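11S globulin (Wrightia tinctoria, PDB 5WXU) probably serves as a seed storage protein, assembled as a hexamer, and binds the plant hormone auxin (indole-3-acetic acid). Local coordinates at residues B[66-71]-B[80-85]. Residues are numbered along the deposited sequence; the frame is centred on the assembly and turned at random.
With PO4 (phosphate ion), chain N.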
# COMPACT_ATOMS: atom_id res chain seq x y z
N GLU B 66 27.84 -14.36 -25.14
CA GLU B 66 27.61 -15.79 -25.04
C GLU B 66 26.26 -16.00 -24.46
O GLU B 66 25.94 -15.38 -23.40
CB GLU B 66 28.66 -16.46 -24.15
CG GLU B 66 30.09 -16.17 -24.58
CD GLU B 66 31.07 -17.00 -23.72
OE1 GLU B 66 31.42 -16.59 -22.62
OE2 GLU B 66 31.48 -18.07 -24.16
N ILE B 67 25.47 -16.84 -25.12
CA ILE B 67 24.08 -17.09 -24.77
C ILE B 67 23.87 -18.50 -24.31
O ILE B 67 24.28 -19.45 -25.00
CB ILE B 67 23.17 -16.76 -25.95
CG1 ILE B 67 23.40 -15.33 -26.38
CG2 ILE B 67 21.71 -17.06 -25.61
CD1 ILE B 67 22.73 -15.04 -27.70
N TRP B 68 23.21 -18.68 -23.14
CA TRP B 68 22.81 -20.03 -22.70
C TRP B 68 21.60 -20.40 -23.49
O TRP B 68 20.78 -19.53 -23.89
CB TRP B 68 22.50 -20.08 -21.19
CG TRP B 68 23.71 -20.21 -20.27
CD1 TRP B 68 24.06 -21.33 -19.70
CD2 TRP B 68 24.72 -19.22 -19.90
NE1 TRP B 68 25.20 -21.17 -18.97
CE2 TRP B 68 25.63 -19.88 -19.06
CE3 TRP B 68 24.91 -17.84 -20.16
CZ2 TRP B 68 26.73 -19.25 -18.50
CZ3 TRP B 68 26.00 -17.20 -19.57
CH2 TRP B 68 26.89 -17.91 -18.74
N ASP B 69 21.47 -21.70 -23.75
CA ASP B 69 20.38 -22.18 -24.60
C ASP B 69 19.02 -21.86 -23.92
O ASP B 69 18.68 -22.47 -22.93
CB ASP B 69 20.48 -23.69 -24.78
CG ASP B 69 19.53 -24.24 -25.80
OD1 ASP B 69 18.50 -23.59 -26.18
OD2 ASP B 69 19.77 -25.38 -26.19
N PRO B 70 18.19 -20.99 -24.55
CA PRO B 70 16.91 -20.55 -23.97
C PRO B 70 15.86 -21.62 -23.96
O PRO B 70 14.92 -21.52 -23.17
CB PRO B 70 16.47 -19.37 -24.84
CG PRO B 70 17.23 -19.48 -26.06
CD PRO B 70 18.42 -20.38 -25.86
N THR B 71 16.13 -22.68 -24.72
CA THR B 71 15.28 -23.87 -24.79
C THR B 71 15.66 -25.01 -23.88
O THR B 71 14.93 -26.06 -23.84
CB THR B 71 15.20 -24.43 -26.23
OG1 THR B 71 16.41 -25.11 -26.58
CG2 THR B 71 14.91 -23.27 -27.22
N ILE B 80 13.78 -17.83 -17.53
CA ILE B 80 14.86 -16.86 -17.67
C ILE B 80 15.65 -17.03 -18.94
O ILE B 80 15.64 -18.14 -19.51
CB ILE B 80 15.82 -16.85 -16.43
CG1 ILE B 80 16.53 -18.16 -16.22
CG2 ILE B 80 15.17 -16.35 -15.13
CD1 ILE B 80 17.98 -18.01 -16.70
N ASP B 81 16.31 -15.95 -19.34
CA ASP B 81 17.46 -16.01 -20.27
C ASP B 81 18.70 -15.61 -19.54
O ASP B 81 18.67 -14.78 -18.61
CB ASP B 81 17.27 -15.17 -21.51
CG ASP B 81 16.49 -15.93 -22.57
OD1 ASP B 81 16.61 -17.18 -22.65
OD2 ASP B 81 15.72 -15.30 -23.29
N ALA B 82 19.84 -16.19 -19.95
CA ALA B 82 21.11 -15.85 -19.40
C ALA B 82 22.12 -15.57 -20.53
O ALA B 82 22.19 -16.29 -21.56
CB ALA B 82 21.60 -16.96 -18.49
N THR B 83 22.80 -14.45 -20.40
CA THR B 83 23.82 -13.98 -21.34
C THR B 83 25.06 -13.51 -20.64
O THR B 83 25.00 -12.87 -19.59
CB THR B 83 23.31 -12.80 -22.16
OG1 THR B 83 22.01 -13.10 -22.66
CG2 THR B 83 24.23 -12.50 -23.38
N ARG B 84 26.22 -13.81 -21.24
CA ARG B 84 27.53 -13.30 -20.71
C ARG B 84 28.10 -12.36 -21.75
O ARG B 84 28.53 -12.82 -22.84
CB ARG B 84 28.50 -14.42 -20.34
CG ARG B 84 29.81 -13.95 -19.79
CD ARG B 84 30.56 -15.06 -19.06
NE ARG B 84 30.93 -16.17 -19.92
CZ ARG B 84 31.04 -17.47 -19.60
NH1 ARG B 84 30.72 -17.98 -18.38
NH2 ARG B 84 31.49 -18.33 -20.56
N HIS B 85 28.11 -11.07 -21.45
CA HIS B 85 28.73 -10.14 -22.39
C HIS B 85 30.15 -9.87 -21.98
O HIS B 85 30.43 -9.71 -20.82
CB HIS B 85 27.98 -8.82 -22.48
CG HIS B 85 26.59 -8.91 -22.99
ND1 HIS B 85 26.27 -9.21 -24.31
CD2 HIS B 85 25.40 -8.71 -22.35
CE1 HIS B 85 24.95 -9.17 -24.45
NE2 HIS B 85 24.40 -8.88 -23.27
P PO4 N . 20.80 -6.70 -23.48
O1 PO4 N . 19.95 -6.12 -24.71
O2 PO4 N . 21.52 -5.77 -22.51
O3 PO4 N . 19.79 -7.23 -22.45
O4 PO4 N . 21.58 -7.99 -23.74
O HOH W 1 19.30 -17.63 -22.56
O HOH W 2 14.00 -19.30 -21.85
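The indole of Trp68 turns the edge of its six-membered ring to strand 80-87, where the backbone N of Arg84 and the carbonyl carbon of Thr83 lie in its plane; CE3 meets Ala82 CB at 3.8 Å, and CZ3 is equally far from Arg84 CB. Trp68 CH2 sits over one face of the Arg84 guanidinium, edge-on, the planes 76° apart. At the guanidinium edge, in plane, Glu66 OE1 takes both NE (2.8 Å) and NH2 (2.7 Å) in a side-on salt bridge; both nitrogens reach OE1 from above the carboxylate plane, 48° from that of the guanidinium. Arg84 gets there with CG anti to its backbone N (chi1 -179°) and a bend at chi3. One face of the His85 ring carries Thr83 CG2, offset toward the rim, while NE2 donates to a phosphate ion.

In the backbone, Glu66 and Arg84 form an antiparallel hydrogen-bonded pair (Arg84 N to Glu66 O 2.7 Å); Ile67 and Thr83, a non-hydrogen-bonded pair, put their side chains on the opposite face. Trp68 N reaches Ala82 O at 3.0 Å. Water joins the two segments: one molecule lies between Trp68 O, Asp81 OD1 and Ala82 N, accepting from the last; another bridges Pro70 O and Ile80 O.

The contact joins strand 63-67 and the loop after it to strand 80-87. Arg84 NH1 also bonds Tyr357 OH and Gly383 O, and Trp68 touches Leu385, which ties this corner of the N-terminal cupin to the C-terminal one. Bonds from NE, NH2 and NH1 fix the guanidinium's rotation, and the cation would tend to keep Glu66 ionised.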